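Long-range contacts in leucine aminopeptidase (Fimbriiglobus ruber, PDB 7D1B), which is a zinc-binding glutaminyl cyclase of the M28 peptidase family, probably converting the N-terminal glutamine of peptides into pyroglutamate: residues A229-L234 with L284-A289; A240-E245 with V298-F303; R261-V266 with G327-G332. One frame throughout, in Å; residues are numbered along the deposited sequence.

The three contacts run in the same order on both sides: the first segments of interactions 1, 2 and 3 come before any of the second segments, which follow in the same sequence. Interactions 1 and 2 have centres about 10 Å apart and share the mixed sheet, in which strands 225-232 and 297-300 are parallel neighbours. They meet where Asp285 and Asp299 bring their carboxyl groups together near the zinc site. Interaction 3, with its centre about 18 Å from that of interaction 1 and 15 Å from that of interaction 2, joins two helices. Interaction 1 thus touches both others: interaction 2 at the sheet edge, and interaction 3 where Leu330 packs on Val230 and Leu232.

Interaction 1: residues A229-L234 with L284-A289; sequences AVLLDL and LDDHIA
Asp285 OD2 lies between two other acid groups: it is 2.6 Å from Asp233 OD2, while Asp299 OD2 closes in from the neighbouring strand. The planes of the Asp233 and Asp285 carboxyl groups are turned 51° against each other. The other oxygen of Asp285, OD1, accepts the backbone N-H of Asp286 at 2.9 Å from Asp286 N; this donor comes from the anti side and lies 33° out of the carboxylate plane, tying the carboxyl group to the backbone of the following residue. Strand 225-232 belongs to the sheet of the M28 fold, and Asp233 lies near its C-terminal end, with its side chain about 4 Å from that of the zinc ligand Asp155. Acids so close to one another, one of them about 6 Å from the zinc ion, are consistent with the carboxylic-acid hydrogen-bond network to which cyclase activity in this family has been traced. An alanine in place of Asp285 lacks the carboxyl group and would probably leave the Asp286 N-H without this acceptor and Asp233 and Asp299 without the acid between them. Leu231 packs its methyls against the Asp285 carboxyl carbon and the backbone that follows. A chi1 of 172° sets its CG anti to the backbone N; from there CD2 lies 3.5 Å from Asp285 CG and 3.6 Å from His287 N. The second methyl, CD1, meets the CB of Asp286 at 4.0 Å. The polar ends beyond are held by other residues: Asp286 OD1 is hydrogen-bonded to Ser208 OG, and His287 NE2 to Glu245 OE1.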
ATOM      1  N   ALA A 229      10.501   2.987  -2.920  1.00 11.45           N
ATOM      2  CA  ALA A 229       9.191   2.393  -2.706  1.00 11.21           C
ATOM      3  C   ALA A 229       8.328   3.345  -1.904  1.00 10.50           C
ATOM      4  O   ALA A 229       8.804   3.958  -0.949  1.00 11.63           O
ATOM      5  CB  ALA A 229       9.301   1.068  -1.956  1.00 12.03           C
ATOM      6  N   VAL A 230       7.051   3.427  -2.275  1.00 11.02           N
ATOM      7  CA  VAL A 230       6.047   4.152  -1.503  1.00 10.96           C
ATOM      8  C   VAL A 230       4.985   3.166  -1.070  1.00 10.80           C
ATOM      9  O   VAL A 230       4.364   2.517  -1.919  1.00 11.27           O
ATOM     10  CB  VAL A 230       5.436   5.332  -2.282  1.00 11.55           C
ATOM     11  CG1 VAL A 230       4.299   5.921  -1.474  1.00 14.26           C
ATOM     12  CG2 VAL A 230       6.498   6.377  -2.570  1.00 14.09           C
ATOM     13  N   LEU A 231       4.791   3.057   0.242  1.00 10.91           N
ATOM     14  CA  LEU A 231       3.729   2.270   0.849  1.00 10.65           C
ATOM     15  C   LEU A 231       2.549   3.186   1.134  1.00 11.04           C
ATOM     16  O   LEU A 231       2.719   4.276   1.685  1.00 12.22           O
ATOM     17  CB  LEU A 231       4.243   1.660   2.154  1.00 11.67           C
ATOM     18  CG  LEU A 231       3.181   0.959   2.993  1.00 11.91           C
ATOM     19  CD1 LEU A 231       2.643  -0.291   2.285  1.00 13.19           C
ATOM     20  CD2 LEU A 231       3.743   0.586   4.355  1.00 13.49           C
ATOM     21  N   LEU A 232       1.369   2.748   0.737  1.00 11.28           N
ATOM     22  CA  LEU A 232       0.130   3.479   1.001  1.00 12.00           C
ATOM     23  C   LEU A 232      -0.586   2.790   2.153  1.00 12.14           C
ATOM     24  O   LEU A 232      -0.899   1.606   2.046  1.00 13.40           O
ATOM     25  CB  LEU A 232      -0.758   3.381  -0.231  1.00 12.72           C
ATOM     26  CG  LEU A 232      -0.173   3.993  -1.506  1.00 12.98           C
ATOM     27  CD1 LEU A 232      -1.058   3.615  -2.697  1.00 15.22           C
ATOM     28  CD2 LEU A 232      -0.007   5.507  -1.361  1.00 16.92           C
ATOM     29  N   ASP A 233      -0.878   3.519   3.232  1.00 11.91           N
ATOM     30  CA  ASP A 233      -1.595   2.903   4.349  1.00 13.30           C
ATOM     31  C   ASP A 233      -2.365   3.987   5.108  1.00 13.75           C
ATOM     32  O   ASP A 233      -1.769   5.001   5.479  1.00 15.34           O
ATOM     33  CB  ASP A 233      -0.572   2.262   5.299  1.00 16.35           C
ATOM     34  CG  ASP A 233      -1.191   1.204   6.216  1.00 17.81           C
ATOM     35  OD1 ASP A 233      -2.411   0.904   6.098  1.00 19.13           O
ATOM     36  OD2 ASP A 233      -0.463   0.635   7.081  1.00 18.59           O
ATOM     37  N   LEU A 234      -3.661   3.800   5.346  1.00 14.79           N
ATOM     38  CA  LEU A 234      -4.446   4.750   6.136  1.00 12.74           C
ATOM     39  C   LEU A 234      -4.306   6.169   5.586  1.00 12.07           C
ATOM     40  O   LEU A 234      -3.994   7.115   6.319  1.00 13.42           O
ATOM     41  CB  LEU A 234      -4.095   4.707   7.624  1.00 13.32           C
ATOM     42  CG  LEU A 234      -3.988   3.347   8.287  1.00 15.19           C
ATOM     43  CD1 LEU A 234      -3.546   3.536   9.730  1.00 18.43           C
ATOM     44  CD2 LEU A 234      -5.282   2.599   8.238  1.00 17.44           C
ATOM     45  N   LEU A 284       5.764   1.122  12.728  1.00 15.38           N
ATOM     46  CA  LEU A 284       6.142  -0.122  12.070  1.00 15.82           C
ATOM     47  C   LEU A 284       5.107  -0.442  10.999  1.00 14.41           C
ATOM     48  O   LEU A 284       3.898  -0.380  11.250  1.00 15.81           O
ATOM     49  CB  LEU A 284       6.202  -1.254  13.091  1.00 17.19           C
ATOM     50  CG  LEU A 284       7.288  -1.095  14.158  1.00 20.53           C
ATOM     51  CD1 LEU A 284       7.127  -2.180  15.200  1.00 23.36           C
ATOM     52  CD2 LEU A 284       8.672  -1.134  13.512  1.00 23.34           C
ATOM     53  N   ASP A 285       5.572  -0.800   9.807  1.00 13.34           N
ATOM     54  CA  ASP A 285       4.651  -1.065   8.714  1.00 12.70           C
ATOM     55  C   ASP A 285       5.404  -1.879   7.663  1.00 12.15           C
ATOM     56  O   ASP A 285       6.557  -2.290   7.861  1.00 12.79           O
ATOM     57  CB  ASP A 285       4.083   0.257   8.184  1.00 13.51           C
ATOM     58  CG  ASP A 285       2.689   0.135   7.636  1.00 13.93           C
ATOM     59  OD1 ASP A 285       2.231  -0.984   7.335  1.00 14.45           O
ATOM     60  OD2 ASP A 285       2.024   1.198   7.472  1.00 15.22           O
ATOM     61  N   ASP A 286       4.747  -2.122   6.527  1.00 12.17           N
ATOM     62  CA  ASP A 286       5.339  -2.932   5.472  1.00 11.83           C
ATOM     63  C   ASP A 286       6.587  -2.312   4.856  1.00 12.12           C
ATOM     64  O   ASP A 286       7.309  -3.021   4.146  1.00 12.90           O
ATOM     65  CB  ASP A 286       4.295  -3.214   4.387  1.00 12.19           C
ATOM     66  CG  ASP A 286       3.338  -4.340   4.748  1.00 12.34           C
ATOM     67  OD1 ASP A 286       3.794  -5.399   5.252  1.00 12.27           O
ATOM     68  OD2 ASP A 286       2.133  -4.191   4.461  1.00 13.88           O
ATOM     69  N   HIS A 287       6.855  -1.017   5.083  1.00 11.45           N
ATOM     70  CA  HIS A 287       8.045  -0.395   4.509  1.00 11.66           C
ATOM     71  C   HIS A 287       9.317  -0.730   5.279  1.00 12.05           C
ATOM     72  O   HIS A 287      10.414  -0.508   4.763  1.00 13.20           O
ATOM     73  CB  HIS A 287       7.870   1.116   4.413  1.00 12.00           C
ATOM     74  CG  HIS A 287       7.744   1.791   5.738  1.00 11.80           C
ATOM     75  ND1 HIS A 287       6.947   1.305   6.761  1.00 12.73           N
ATOM     76  CD2 HIS A 287       8.318   2.928   6.197  1.00 12.49           C
ATOM     77  CE1 HIS A 287       7.042   2.129   7.794  1.00 12.73           C
ATOM     78  NE2 HIS A 287       7.855   3.127   7.472  1.00 12.70           N
ATOM     79  N   ILE A 288       9.201  -1.270   6.496  1.00 12.34           N
ATOM     80  CA  ILE A 288      10.395  -1.588   7.281  1.00 13.57           C
ATOM     81  C   ILE A 288      11.235  -2.643   6.576  1.00 12.85           C
ATOM     82  O   ILE A 288      12.447  -2.493   6.421  1.00 14.07           O
ATOM     83  CB  ILE A 288       9.996  -2.055   8.691  1.00 15.27           C
ATOM     84  CG1 ILE A 288       9.196  -0.968   9.419  1.00 16.10           C
ATOM     85  CG2 ILE A 288      11.227  -2.521   9.483  1.00 16.17           C
ATOM     86  CD1 ILE A 288       9.986   0.263   9.733  1.00 19.74           C
ATOM     87  N   ALA A 289      10.594  -3.719   6.110  1.00 13.00           N
ATOM     88  CA  ALA A 289      11.365  -4.783   5.475  1.00 13.51           C
ATOM     89  C   ALA A 289      12.038  -4.277   4.211  1.00 12.88           C
ATOM     90  O   ALA A 289      13.156  -4.692   3.882  1.00 13.82           O
ATOM     91  CB  ALA A 289      10.459  -5.964   5.144  1.00 14.91           C
TER

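Interaction 2: residues A240-E245 with V298-F303; sequences ARLAME and VDVIDF
The backbones of 240-245 and 299-302 run 133° apart and come closest where the CA atoms of Leu242 and Asp302 are 4.9 Å from each other. No direct backbone hydrogen bonds join them; a CA-H...O contact of 3.6 Å from Leu242 CA to Ile301 O marks the near end, and water fills in as the chains diverge. One water accepts the N-H of Ile301 and another that of Glu245; both are close to Ala243 O, and the second probably also donates to Asp299 O, although acceptors outnumber its protons. Asp302 has CG anti to the backbone N (chi1 176°), and its OD2 takes the N-H of Arg241, 2.9 Å from Arg241 N and nearly straight, the donor coming from above the carboxylate plane. His237 NE2 also bonds to this oxygen, while OD1 receives the backbone N-H of Asp304. Aspartate suits the place because two short-armed oxygens can serve several donors at once. A water bridges Asp302 OD1 to Arg241 NH1, whose guanidinium lies with one face against Ala243 CB and forms a salt bridge with Glu274 through NH2. On the apolar side the methyls of Leu242 divide their work: CD1 meets Val300 CG1 at 3.7 Å, and CD2 packs 3.5 Å from the carbonyl carbon of Ile301. Glu245 is the N-cap of helix 246-251, its OE2 bonded to Tyr247 N and its OE1 to Ser248 OG. Through the Arg241 bond Asp302 joins the loop before strand 242-244 to the chain after strand 297-300, and its several donors would probably stabilise the carboxylate as an anion.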
ATOM      1  N   ALA A 240      -7.229  13.834   5.455  1.00 12.38           N
ATOM      2  CA  ALA A 240      -6.088  13.106   5.997  1.00 12.12           C
ATOM      3  C   ALA A 240      -4.891  14.027   6.208  1.00 11.31           C
ATOM      4  O   ALA A 240      -4.656  14.970   5.440  1.00 12.20           O
ATOM      5  CB  ALA A 240      -5.693  11.985   5.029  1.00 12.90           C
ATOM      6  N   ARG A 241      -4.131  13.739   7.258  1.00 11.62           N
ATOM      7  CA  ARG A 241      -2.891  14.444   7.571  1.00 11.92           C
ATOM      8  C   ARG A 241      -1.736  13.474   7.349  1.00 11.23           C
ATOM      9  O   ARG A 241      -1.434  12.644   8.214  1.00 12.47           O
ATOM     10  CB  ARG A 241      -2.933  14.973   9.004  1.00 12.95           C
ATOM     11  CG  ARG A 241      -1.647  15.638   9.438  1.00 13.46           C
ATOM     12  CD  ARG A 241      -1.738  16.110  10.911  1.00 14.01           C
ATOM     13  NE  ARG A 241      -0.414  16.450  11.442  1.00 14.40           N
ATOM     14  CZ  ARG A 241       0.456  15.562  11.928  1.00 13.98           C
ATOM     15  NH1 ARG A 241       0.129  14.279  12.006  1.00 14.70           N
ATOM     16  NH2 ARG A 241       1.656  15.959  12.331  1.00 15.08           N
ATOM     17  N   LEU A 242      -1.124  13.546   6.167  1.00 11.46           N
ATOM     18  CA  LEU A 242      -0.041  12.638   5.769  1.00 11.41           C
ATOM     19  C   LEU A 242       1.265  13.289   6.198  1.00 11.56           C
ATOM     20  O   LEU A 242       1.849  14.100   5.481  1.00 11.75           O
ATOM     21  CB  LEU A 242      -0.102  12.333   4.269  1.00 11.92           C
ATOM     22  CG  LEU A 242      -1.429  11.752   3.761  1.00 11.64           C
ATOM     23  CD1 LEU A 242      -1.376  11.568   2.251  1.00 12.09           C
ATOM     24  CD2 LEU A 242      -1.796  10.445   4.471  1.00 12.70           C
ATOM     25  N   ALA A 243       1.689  12.958   7.416  1.00 13.38           N
ATOM     26  CA  ALA A 243       2.870  13.531   8.036  1.00 12.71           C
ATOM     27  C   ALA A 243       4.058  12.584   7.892  1.00 13.11           C
ATOM     28  O   ALA A 243       3.967  11.509   7.301  1.00 14.65           O
ATOM     29  CB  ALA A 243       2.575  13.909   9.496  1.00 13.77           C
ATOM     30  N   MET A 244       5.195  13.002   8.435  1.00 12.88           N
ATOM     31  CA  MET A 244       6.457  12.311   8.219  1.00 12.81           C
ATOM     32  C   MET A 244       6.778  11.439   9.429  1.00 14.21           C
ATOM     33  O   MET A 244       6.962  11.941  10.539  1.00 14.84           O
ATOM     34  CB  MET A 244       7.548  13.347   7.989  1.00 13.73           C
ATOM     35  CG  MET A 244       7.272  14.180   6.754  1.00 13.77           C
ATOM     36  SD  MET A 244       8.433  15.543   6.626  1.00 14.33           S
ATOM     37  CE  MET A 244       8.153  16.052   4.928  1.00 14.85           C
ATOM     38  N   GLU A 245       6.834  10.130   9.227  1.00 17.90           N
ATOM     39  CA  GLU A 245       7.204   9.287  10.365  1.00 19.78           C
ATOM     40  C   GLU A 245       8.641   8.834  10.262  1.00 17.58           C
ATOM     41  O   GLU A 245       9.272   8.930   9.209  1.00 15.11           O
ATOM     42  CB  GLU A 245       6.253   8.140  10.732  1.00 19.05           C
ATOM     43  CG  GLU A 245       6.171   6.958   9.759  1.00 17.03           C
ATOM     44  CD  GLU A 245       7.370   6.003   9.813  1.00 13.90           C
ATOM     45  OE1 GLU A 245       7.896   5.690   8.731  1.00 12.80           O
ATOM     46  OE2 GLU A 245       7.807   5.596  10.917  1.00 15.18           O
ATOM     47  N   VAL A 298       9.081   4.795   1.897  1.00 11.12           N
ATOM     48  CA  VAL A 298       8.318   5.779   2.662  1.00 11.91           C
ATOM     49  C   VAL A 298       6.905   5.268   2.869  1.00 10.99           C
ATOM     50  O   VAL A 298       6.267   4.785   1.928  1.00 12.78           O
ATOM     51  CB  VAL A 298       8.295   7.127   1.915  1.00 12.60           C
ATOM     52  CG1 VAL A 298       7.296   8.096   2.531  1.00 14.35           C
ATOM     53  CG2 VAL A 298       9.689   7.697   1.844  1.00 13.67           C
ATOM     54  N   ASP A 299       6.398   5.449   4.089  1.00 11.50           N
ATOM     55  CA  ASP A 299       5.010   5.148   4.431  1.00 11.42           C
ATOM     56  C   ASP A 299       4.194   6.428   4.310  1.00 11.64           C
ATOM     57  O   ASP A 299       4.450   7.403   5.026  1.00 13.94           O
ATOM     58  CB  ASP A 299       4.952   4.590   5.853  1.00 13.04           C
ATOM     59  CG  ASP A 299       3.664   3.858   6.165  1.00 13.67           C
ATOM     60  OD1 ASP A 299       2.743   3.792   5.320  1.00 13.50           O
ATOM     61  OD2 ASP A 299       3.612   3.311   7.306  1.00 14.85           O
ATOM     62  N   VAL A 300       3.251   6.433   3.381  1.00 11.54           N
ATOM     63  CA  VAL A 300       2.312   7.529   3.179  1.00 11.64           C
ATOM     64  C   VAL A 300       1.076   7.133   3.981  1.00 11.79           C
ATOM     65  O   VAL A 300       0.309   6.247   3.577  1.00 12.31           O
ATOM     66  CB  VAL A 300       2.033   7.737   1.686  1.00 12.02           C
ATOM     67  CG1 VAL A 300       0.872   8.713   1.493  1.00 14.26           C
ATOM     68  CG2 VAL A 300       3.292   8.262   1.018  1.00 13.12           C
ATOM     69  N   ILE A 301       0.915   7.774   5.148  1.00 12.31           N
ATOM     70  CA  ILE A 301       0.024   7.294   6.196  1.00 12.30           C
ATOM     71  C   ILE A 301      -0.431   8.476   7.035  1.00 11.65           C
ATOM     72  O   ILE A 301       0.332   9.412   7.286  1.00 12.07           O
ATOM     73  CB  ILE A 301       0.751   6.234   7.068  1.00 12.79           C
ATOM     74  CG1 ILE A 301      -0.147   5.682   8.189  1.00 13.84           C
ATOM     75  CG2 ILE A 301       2.074   6.778   7.642  1.00 14.12           C
ATOM     76  CD1 ILE A 301       0.406   4.421   8.844  1.00 15.81           C
ATOM     77  N   ASP A 302      -1.672   8.402   7.526  1.00 11.90           N
ATOM     78  CA  ASP A 302      -2.119   9.236   8.637  1.00 11.86           C
ATOM     79  C   ASP A 302      -2.502   8.270   9.753  1.00 12.73           C
ATOM     80  O   ASP A 302      -3.611   7.722   9.766  1.00 13.52           O
ATOM     81  CB  ASP A 302      -3.295  10.124   8.251  1.00 12.82           C
ATOM     82  CG  ASP A 302      -3.832  10.928   9.413  1.00 12.41           C
ATOM     83  OD1 ASP A 302      -3.271  10.839  10.539  1.00 12.57           O
ATOM     84  OD2 ASP A 302      -4.822  11.672   9.169  1.00 12.34           O
ATOM     85  N   PHE A 303      -1.581   8.071  10.702  1.00 12.78           N
ATOM     86  CA  PHE A 303      -1.819   7.058  11.713  1.00 14.14           C
ATOM     87  C   PHE A 303      -2.851   7.503  12.734  1.00 15.32           C
ATOM     88  O   PHE A 303      -3.223   6.700  13.590  1.00 19.21           O
ATOM     89  CB  PHE A 303      -0.478   6.677  12.362  1.00 14.83           C
ATOM     90  CG  PHE A 303      -0.480   5.351  13.113  1.00 15.26           C
ATOM     91  CD1 PHE A 303      -1.276   4.264  12.732  1.00 16.98           C
ATOM     92  CD2 PHE A 303       0.339   5.206  14.220  1.00 17.88           C
ATOM     93  CE1 PHE A 303      -1.233   3.060  13.444  1.00 18.36           C
ATOM     94  CE2 PHE A 303       0.376   4.006  14.931  1.00 20.14           C
ATOM     95  CZ  PHE A 303      -0.405   2.940  14.538  1.00 19.13           C
TER
HETATM   96  O   HOH W   1      -2.463  13.018  12.065  1.00 15.01           O
HETATM   97  O   HOH W   2       2.709  10.036   5.315  1.00 18.42           O
HETATM   98  O   HOH W   3       5.799   9.290   6.613  1.00 22.35           O

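Interaction 3: residues R261-V266 with G327-G332; sequences RVAGWV and GNVLLG
Val262 lays its CG1 methyl over the backbone of helix 320-336, 3.6 Å from Val329 O and 3.9 Å from Gly332 CA. With CG1 anti to its own backbone N (chi1 170°), this branch points into the groove between Val329 and Gly332, while CG2 passes the Gly332 carbonyl carbon. Glycine suits position 332 for a plain steric reason: a beta carbon there would stand only 2.6 Å from Val262 CG1, a clash that the bare backbone avoids. Val329 answers from the other helix. Its CG2 meets the small residue Ala263, 3.7 Å from the CA and 3.9 Å from the CB, so the methyl rests almost directly on the helix backbone. On the next turn Val266 CG2 comes to 3.7 Å from Val329 CG2, a touch that is less certain because Val266 has two conformers. Beta-branched valines, an alanine and a glycine give short, compact surfaces, consistent with the approach of the local axes of 261-266 and 327-332 to 8.9 Å, with their N-to-C directions 122° apart. No hydrogen bond crosses the interface, whose side-chain touches are apolar. Asn328, at the margin of the contact, has its OD1 occupied by the backbone N-H of Phe47, from the N-terminal part of the chain, and Phe44 from that same region touches Val266. Phe271, in the short strand 271-272, packs on both Ala263 and Val329. Helix 253-266 also touches Val298 of strand 297-300, whereas Leu330 of helix 320-336 reaches Val230 and Leu232 of strand 225-232 and Leu166 of helix 153-167, so that both helices pack on the same sheet.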
ATOM      1  N   ARG A 261       7.721  17.415  -2.317  1.00 11.51           N
ATOM      2  CA  ARG A 261       7.879  18.459  -3.325  1.00 11.44           C
ATOM      3  C   ARG A 261       6.806  18.321  -4.400  1.00 11.08           C
ATOM      4  O   ARG A 261       6.142  19.302  -4.775  1.00 11.26           O
ATOM      5  CB  ARG A 261       9.293  18.376  -3.921  1.00 12.30           C
ATOM      6  CG  ARG A 261       9.631  19.507  -4.881  1.00 12.60           C
ATOM      7  CD  ARG A 261      11.029  19.365  -5.466  1.00 13.57           C
ATOM      8  NE  ARG A 261      12.023  19.371  -4.385  1.00 12.78           N
ATOM      9  CZ  ARG A 261      12.885  18.387  -4.107  1.00 13.41           C
ATOM     10  NH1 ARG A 261      12.970  17.313  -4.879  1.00 16.56           N
ATOM     11  NH2 ARG A 261      13.673  18.496  -3.040  1.00 13.87           N
ATOM     12  N   VAL A 262       6.621  17.104  -4.919  1.00 11.35           N
ATOM     13  CA  VAL A 262       5.556  16.883  -5.900  1.00 11.37           C
ATOM     14  C   VAL A 262       4.196  17.256  -5.320  1.00 11.06           C
ATOM     15  O   VAL A 262       3.379  17.891  -5.992  1.00 11.96           O
ATOM     16  CB  VAL A 262       5.591  15.436  -6.425  1.00 11.71           C
ATOM     17  CG1 VAL A 262       4.354  15.121  -7.245  1.00 13.04           C
ATOM     18  CG2 VAL A 262       6.841  15.202  -7.257  1.00 12.71           C
ATOM     19  N   ALA A 263       3.923  16.864  -4.060  1.00 10.82           N
ATOM     20  CA  ALA A 263       2.647  17.207  -3.442  1.00 11.42           C
ATOM     21  C   ALA A 263       2.430  18.712  -3.426  1.00 11.05           C
ATOM     22  O   ALA A 263       1.301  19.186  -3.617  1.00 12.23           O
ATOM     23  CB  ALA A 263       2.570  16.640  -2.030  1.00 12.34           C
ATOM     24  N   GLY A 264       3.492  19.482  -3.164  1.00 11.81           N
ATOM     25  CA  GLY A 264       3.351  20.934  -3.184  1.00 12.26           C
ATOM     26  C   GLY A 264       2.972  21.441  -4.560  1.00 12.48           C
ATOM     27  O   GLY A 264       2.119  22.324  -4.705  1.00 14.54           O
ATOM     28  N   TRP A 265       3.584  20.864  -5.593  1.00 12.37           N
ATOM     29  CA  TRP A 265       3.290  21.275  -6.963  1.00 13.47           C
ATOM     30  C   TRP A 265       1.908  20.843  -7.441  1.00 13.86           C
ATOM     31  O   TRP A 265       1.295  21.547  -8.235  1.00 16.59           O
ATOM     32  CB  TRP A 265       4.375  20.720  -7.862  1.00 14.62           C
ATOM     33  CG  TRP A 265       5.689  21.439  -7.728  1.00 15.11           C
ATOM     34  CD1 TRP A 265       5.882  22.750  -7.372  1.00 17.11           C
ATOM     35  CD2 TRP A 265       6.985  20.899  -7.983  1.00 14.06           C
ATOM     36  NE1 TRP A 265       7.223  23.055  -7.399  1.00 17.53           N
ATOM     37  CE2 TRP A 265       7.923  21.938  -7.778  1.00 15.27           C
ATOM     38  CE3 TRP A 265       7.452  19.637  -8.353  1.00 14.70           C
ATOM     39  CZ2 TRP A 265       9.296  21.757  -7.971  1.00 16.64           C
ATOM     40  CZ3 TRP A 265       8.819  19.458  -8.553  1.00 16.44           C
ATOM     41  CH2 TRP A 265       9.724  20.517  -8.357  1.00 16.43           C
ATOM     42  N   VAL A 266       1.418  19.681  -7.004  1.00 13.28           N
ATOM     43  CA  VAL A 266       0.101  19.291  -7.487  0.61 14.39           C
ATOM     44  C   VAL A 266      -1.022  19.783  -6.598  1.00 13.98           C
ATOM     45  O   VAL A 266      -2.181  19.686  -6.995  1.00 18.05           O
ATOM     46  CB  VAL A 266      -0.013  17.799  -7.836  0.61 15.10           C
ATOM     47  CG1 VAL A 266       1.069  17.423  -8.848  0.61 16.44           C
ATOM     48  CG2 VAL A 266       0.093  16.996  -6.577  0.61 14.45           C
ATOM     49  N   GLY A 327      -2.812   9.713  -5.784  1.00 10.94           N
ATOM     50  CA  GLY A 327      -2.455   9.138  -7.069  1.00 11.60           C
ATOM     51  C   GLY A 327      -1.626  10.066  -7.929  1.00 10.70           C
ATOM     52  O   GLY A 327      -0.645   9.649  -8.553  1.00 11.84           O
ATOM     53  N   ASN A 328      -1.988  11.350  -7.961  1.00 11.41           N
ATOM     54  CA  ASN A 328      -1.220  12.299  -8.752  1.00 11.70           C
ATOM     55  C   ASN A 328       0.160  12.519  -8.169  1.00 11.35           C
ATOM     56  O   ASN A 328       1.111  12.706  -8.926  1.00 11.48           O
ATOM     57  CB  ASN A 328      -1.997  13.586  -8.902  1.00 14.70           C
ATOM     58  CG  ASN A 328      -2.976  13.513 -10.061  1.00 15.57           C
ATOM     59  OD1 ASN A 328      -2.647  12.992 -11.142  1.00 17.60           O
ATOM     60  ND2 ASN A 328      -4.137  14.085  -9.883  1.00 19.04           N
ATOM     61  N   VAL A 329       0.303  12.481  -6.842  1.00 10.96           N
ATOM     62  CA  VAL A 329       1.641  12.582  -6.260  1.00 11.07           C
ATOM     63  C   VAL A 329       2.494  11.394  -6.671  1.00 10.43           C
ATOM     64  O   VAL A 329       3.655  11.551  -7.060  1.00 10.94           O
ATOM     65  CB  VAL A 329       1.549  12.753  -4.733  1.00 12.11           C
ATOM     66  CG1 VAL A 329       2.930  12.640  -4.094  1.00 12.59           C
ATOM     67  CG2 VAL A 329       0.904  14.090  -4.415  1.00 12.76           C
ATOM     68  N   LEU A 330       1.926  10.186  -6.606  1.00 10.63           N
ATOM     69  CA  LEU A 330       2.682   9.001  -7.033  1.00 11.16           C
ATOM     70  C   LEU A 330       3.082   9.101  -8.498  1.00 10.89           C
ATOM     71  O   LEU A 330       4.228   8.803  -8.857  1.00 11.25           O
ATOM     72  CB  LEU A 330       1.843   7.745  -6.828  1.00 11.64           C
ATOM     73  CG  LEU A 330       1.547   7.366  -5.383  1.00 12.69           C
ATOM     74  CD1 LEU A 330       0.497   6.269  -5.345  1.00 14.25           C
ATOM     75  CD2 LEU A 330       2.828   6.910  -4.693  1.00 14.96           C
ATOM     76  N   LEU A 331       2.148   9.521  -9.368  1.00 10.88           N
ATOM     77  CA  LEU A 331       2.488   9.613 -10.787  1.00 11.04           C
ATOM     78  C   LEU A 331       3.526  10.702 -11.037  1.00 10.49           C
ATOM     79  O   LEU A 331       4.394  10.548 -11.912  1.00 11.68           O
ATOM     80  CB  LEU A 331       1.236   9.856 -11.623  1.00 11.76           C
ATOM     81  CG  LEU A 331       0.258   8.686 -11.669  1.00 12.38           C
ATOM     82  CD1 LEU A 331      -0.949   9.075 -12.501  1.00 13.78           C
ATOM     83  CD2 LEU A 331       0.935   7.430 -12.220  1.00 14.18           C
ATOM     84  N   GLY A 332       3.478  11.801 -10.275  1.00 10.86           N
ATOM     85  CA  GLY A 332       4.501  12.826 -10.450  1.00 11.36           C
ATOM     86  C   GLY A 332       5.869  12.336 -10.024  1.00 10.76           C
ATOM     87  O   GLY A 332       6.865  12.555 -10.719  1.00 12.08           O
TER